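Local structure of 2-(acetamidomethylene)succinate hydrolase (Mesorhizobium loti, 3KXP) at residues 52-63 / 98-109. The protein catalyses the last step of vitamin B6 degradation, hydrolysing (E)-2-(acetamidomethylene)succinate to succinic semialdehyde, acetate, ammonia and carbon dioxide. Numbering follows the deposited sequence.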
loop_
_atom_site.group_PDB
_atom_site.type_symbol
_atom_site.label_atom_id
_atom_site.label_comp_id
_atom_site.label_asym_id
_atom_site.label_seq_id
_atom_site.Cartn_x
_atom_site.Cartn_y
_atom_site.Cartn_z
ATOM N N ARG A 52 21.877 -18.174 18.522
ATOM C CA ARG A 52 22.781 -17.162 18.020
ATOM C C ARG A 52 23.312 -17.673 16.690
ATOM O O ARG A 52 23.830 -18.789 16.597
ATOM C CB ARG A 52 23.919 -16.918 19.013
ATOM C CG ARG A 52 23.454 -16.460 20.390
ATOM C CD ARG A 52 24.624 -15.971 21.218
ATOM N NE ARG A 52 25.054 -14.655 20.773
ATOM C CZ ARG A 52 26.317 -14.288 20.580
ATOM N NH1 ARG A 52 27.310 -15.135 20.788
ATOM N NH2 ARG A 52 26.580 -13.057 20.175
ATOM N N VAL A 53 23.151 -16.859 15.655
ATOM C CA VAL A 53 23.585 -17.226 14.323
ATOM C C VAL A 53 24.839 -16.487 13.924
ATOM O O VAL A 53 24.891 -15.260 13.955
ATOM C CB VAL A 53 22.497 -16.918 13.288
ATOM C CG1 VAL A 53 22.934 -17.405 11.908
ATOM C CG2 VAL A 53 21.190 -17.578 13.709
ATOM N N ASP A 54 25.855 -17.252 13.552
ATOM C CA ASP A 54 27.114 -16.679 13.115
ATOM C C ASP A 54 26.924 -16.386 11.635
ATOM O O ASP A 54 26.711 -17.298 10.842
ATOM C CB ASP A 54 28.243 -17.688 13.332
ATOM C CG ASP A 54 29.614 -17.131 12.989
ATOM O OD1 ASP A 54 30.617 -17.814 13.295
ATOM O OD2 ASP A 54 29.695 -16.026 12.412
ATOM N N ILE A 55 26.956 -15.111 11.268
ATOM C CA ILE A 55 26.787 -14.731 9.872
ATOM C C ILE A 55 28.112 -14.209 9.320
ATOM O O ILE A 55 28.150 -13.509 8.306
ATOM C CB ILE A 55 25.695 -13.649 9.709
ATOM C CG1 ILE A 55 26.116 -12.359 10.423
ATOM C CG2 ILE A 55 24.375 -14.165 10.261
ATOM C CD1 ILE A 55 25.207 -11.160 10.134
ATOM N N GLY A 56 29.195 -14.556 10.011
ATOM C CA GLY A 56 30.519 -14.147 9.586
ATOM C C GLY A 56 30.982 -12.840 10.187
ATOM O O GLY A 56 31.770 -12.822 11.130
ATOM N N ARG A 57 30.491 -11.738 9.635
ATOM C CA ARG A 57 30.867 -10.413 10.102
ATOM C C ARG A 57 30.522 -10.210 11.572
ATOM O O ARG A 57 31.089 -9.341 12.230
ATOM C CB ARG A 57 30.185 -9.344 9.232
ATOM C CG ARG A 57 28.721 -9.641 8.909
ATOM C CD ARG A 57 28.103 -8.630 7.930
ATOM N NE ARG A 57 27.879 -7.317 8.536
ATOM C CZ ARG A 57 28.674 -6.268 8.371
ATOM N NH1 ARG A 57 29.754 -6.367 7.610
ATOM N NH2 ARG A 57 28.395 -5.121 8.973
ATOM N N ILE A 58 29.608 -11.027 12.090
ATOM C CA ILE A 58 29.187 -10.916 13.484
ATOM C C ILE A 58 28.220 -12.050 13.810
ATOM O O ILE A 58 27.806 -12.790 12.921
ATOM C CB ILE A 58 28.482 -9.545 13.741
ATOM C CG1 ILE A 58 28.125 -9.395 15.220
ATOM C CG2 ILE A 58 27.215 -9.434 12.895
ATOM C CD1 ILE A 58 27.543 -8.040 15.578
ATOM N N THR A 59 27.877 -12.195 15.087
ATOM C CA THR A 59 26.940 -13.224 15.511
ATOM C C THR A 59 25.705 -12.528 16.074
ATOM O O THR A 59 25.815 -11.613 16.901
ATOM C CB THR A 59 27.564 -14.144 16.594
ATOM O OG1 THR A 59 28.707 -14.818 16.044
ATOM C CG2 THR A 59 26.544 -15.188 17.078
ATOM N N LEU A 60 24.529 -12.961 15.622
ATOM C CA LEU A 60 23.277 -12.358 16.064
ATOM C C LEU A 60 22.340 -13.367 16.694
ATOM O O LEU A 60 22.333 -14.530 16.309
ATOM C CB LEU A 60 22.564 -11.707 14.876
ATOM C CG LEU A 60 23.317 -10.605 14.133
ATOM C CD1 LEU A 60 22.525 -10.171 12.905
ATOM C CD2 LEU A 60 23.552 -9.434 15.068
ATOM N N ASN A 61 21.549 -12.920 17.664
ATOM C CA ASN A 61 20.573 -13.789 18.313
ATOM C C ASN A 61 19.243 -13.619 17.573
ATOM O O ASN A 61 18.876 -12.501 17.208
ATOM C CB ASN A 61 20.389 -13.399 19.781
ATOM C CG ASN A 61 19.416 -14.310 20.505
ATOM O OD1 ASN A 61 19.624 -15.517 20.565
ATOM N ND2 ASN A 61 18.343 -13.736 21.054
ATOM N N VAL A 62 18.531 -14.717 17.342
ATOM C CA VAL A 62 17.255 -14.645 16.641
ATOM C C VAL A 62 16.217 -15.563 17.277
ATOM O O VAL A 62 16.562 -16.462 18.043
ATOM C CB VAL A 62 17.414 -15.014 15.138
ATOM C CG1 VAL A 62 18.460 -14.120 14.490
ATOM C CG2 VAL A 62 17.808 -16.473 14.990
ATOM N N ARG A 63 14.948 -15.307 16.966
ATOM C CA ARG A 63 13.818 -16.087 17.470
ATOM C C ARG A 63 13.067 -16.577 16.236
ATOM O O ARG A 63 12.578 -15.764 15.451
ATOM C CB ARG A 63 12.893 -15.205 18.312
ATOM C CG ARG A 63 13.556 -14.583 19.522
ATOM C CD ARG A 63 12.651 -13.558 20.192
ATOM N NE ARG A 63 13.253 -13.002 21.403
ATOM C CZ ARG A 63 13.071 -13.490 22.630
ATOM N NH1 ARG A 63 12.293 -14.552 22.818
ATOM N NH2 ARG A 63 13.668 -12.913 23.672
ATOM N N ILE A 98 11.111 -14.676 11.691
ATOM C CA ILE A 98 12.304 -14.611 12.517
ATOM C C ILE A 98 12.570 -13.179 12.966
ATOM O O ILE A 98 12.701 -12.272 12.139
ATOM C CB ILE A 98 13.548 -15.139 11.757
ATOM C CG1 ILE A 98 13.337 -16.613 11.372
ATOM C CG2 ILE A 98 14.782 -15.001 12.631
ATOM C CD1 ILE A 98 14.521 -17.280 10.660
ATOM N N ALA A 99 12.632 -12.978 14.279
ATOM C CA ALA A 99 12.911 -11.661 14.838
ATOM C C ALA A 99 14.403 -11.628 15.147
ATOM O O ALA A 99 14.952 -12.599 15.665
ATOM C CB ALA A 99 12.102 -11.444 16.111
ATOM N N VAL A 100 15.057 -10.516 14.843
ATOM C CA VAL A 100 16.495 -10.413 15.060
ATOM C C VAL A 100 16.932 -9.388 16.090
ATOM O O VAL A 100 16.539 -8.221 16.029
ATOM C CB VAL A 100 17.231 -10.045 13.739
ATOM C CG1 VAL A 100 18.725 -10.022 13.958
ATOM C CG2 VAL A 100 16.850 -11.018 12.636
ATOM N N ASP A 101 17.749 -9.825 17.041
ATOM C CA ASP A 101 18.294 -8.900 18.020
ATOM C C ASP A 101 19.398 -8.267 17.198
ATOM O O ASP A 101 20.298 -8.961 16.729
ATOM C CB ASP A 101 18.885 -9.650 19.216
ATOM C CG ASP A 101 17.833 -10.035 20.232
ATOM O OD1 ASP A 101 18.159 -10.778 21.183
ATOM O OD2 ASP A 101 16.677 -9.579 20.082
ATOM N N GLN A 102 19.334 -6.963 16.981
ATOM C CA GLN A 102 20.368 -6.355 16.169
ATOM C C GLN A 102 21.618 -6.029 16.981
ATOM O O GLN A 102 21.579 -5.996 18.212
ATOM C CB GLN A 102 19.797 -5.131 15.463
ATOM C CG GLN A 102 18.618 -5.517 14.582
ATOM C CD GLN A 102 17.849 -4.328 14.073
ATOM O OE1 GLN A 102 18.111 -3.820 12.978
ATOM N NE2 GLN A 102 16.899 -3.859 14.874
ATOM N N ARG A 103 22.731 -5.821 16.283
ATOM C CA ARG A 103 23.990 -5.525 16.941
ATOM C C ARG A 103 23.837 -4.472 18.030
ATOM O O ARG A 103 23.146 -3.466 17.856
ATOM C CB ARG A 103 25.030 -5.062 15.922
ATOM C CG ARG A 103 24.733 -3.719 15.278
ATOM C CD ARG A 103 25.959 -3.241 14.533
ATOM N NE ARG A 103 26.405 -4.247 13.573
ATOM C CZ ARG A 103 27.658 -4.381 13.158
ATOM N NH1 ARG A 103 27.971 -5.325 12.281
ATOM N NH2 ARG A 103 28.599 -3.584 13.632
ATOM N N GLY A 104 24.494 -4.722 19.159
ATOM C CA GLY A 104 24.442 -3.808 20.284
ATOM C C GLY A 104 23.237 -4.054 21.175
ATOM O O GLY A 104 23.138 -3.479 22.261
ATOM N N HIS A 105 22.334 -4.930 20.735
ATOM C CA HIS A 105 21.112 -5.207 21.488
ATOM C C HIS A 105 20.928 -6.667 21.892
ATOM O O HIS A 105 21.662 -7.552 21.454
ATOM C CB HIS A 105 19.878 -4.796 20.671
ATOM C CG HIS A 105 19.903 -3.380 20.177
ATOM N ND1 HIS A 105 20.795 -2.936 19.222
ATOM C CD2 HIS A 105 19.108 -2.323 20.469
ATOM C CE1 HIS A 105 20.543 -1.669 18.944
ATOM N NE2 HIS A 105 19.525 -1.274 19.686
ATOM N N GLY A 106 19.915 -6.892 22.722
ATOM C CA GLY A 106 19.571 -8.222 23.178
ATOM C C GLY A 106 20.735 -9.140 23.468
ATOM O O GLY A 106 21.674 -8.764 24.159
ATOM N N LEU A 107 20.663 -10.355 22.928
ATOM C CA LEU A 107 21.696 -11.353 23.133
ATOM C C LEU A 107 22.628 -11.478 21.941
ATOM O O LEU A 107 23.200 -12.537 21.701
ATOM C CB LEU A 107 21.059 -12.712 23.447
ATOM C CG LEU A 107 20.310 -12.813 24.786
ATOM C CD1 LEU A 107 19.881 -14.262 25.040
ATOM C CD2 LEU A 107 21.208 -12.334 25.921
ATOM N N SER A 108 22.785 -10.387 21.201
ATOM C CA SER A 108 23.664 -10.378 20.041
ATOM C C SER A 108 25.014 -9.750 20.379
ATOM O O SER A 108 25.184 -9.153 21.442
ATOM C CB SER A 108 22.999 -9.619 18.894
ATOM O OG SER A 108 21.819 -10.286 18.489
ATOM N N ASP A 109 25.980 -9.896 19.477
ATOM C CA ASP A 109 27.302 -9.328 19.701
ATOM C C ASP A 109 27.195 -7.821 19.853
ATOM O O ASP A 109 26.280 -7.197 19.320
ATOM C CB ASP A 109 28.240 -9.663 18.534
ATOM C CG ASP A 109 28.748 -11.090 18.585
ATOM O OD1 ASP A 109 28.449 -11.791 19.579
ATOM O OD2 ASP A 109 29.452 -11.503 17.638
HETATM O O HOH W 1 15.887 -10.743 22.724
#
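Strands 59-63 and 98-100 run antiparallel at 147°, with R63 and A99 as a hydrogen-bonded pair and V62 opposite V100 as a non-hydrogen-bonded one. D101 N also donates to N61 O. Beyond it the chain of 102-109 turns back, and S108 and D109 return to the edge of strand 59-63. There S108 OG takes the N-H of N61 almost straight (2.8 Å, 178°) and donates to D101 O. D109 N binds T59 O, while D109 OD2 receives T59 N from above the carboxylate plane. The N61 side chain lies alongside D101. Its CG stands anti to the backbone N (chi1 -178°), which brings ND2 to 3.0 Å from D101 OD1, with that oxygen in the amide plane. L107 N reaches the same OD1 from the opposite carboxylate face, and a water links OD1 to R63 NH2. S81 OG binds D101 OD2. A leucine in place of this aspartate would probably leave N61 ND2 and L107 N without their shared acceptor and S81 OG without this partner. V62 CB packs on I98 CG2 at 3.6 Å. R52 NE bonds to L107 O, and T59 CG2 covers one face of its guanidinium. R52 NH2 is modelled so close to D109 OD1 that the details of their salt bridge are doubtful. R57 and R103 converge on D123, whose carboxylate probably offsets their like charges. Polar side chains thus tie the loop after strand 96-100 to the N-terminal antiparallel edge of the alpha/beta hydrolase sheet.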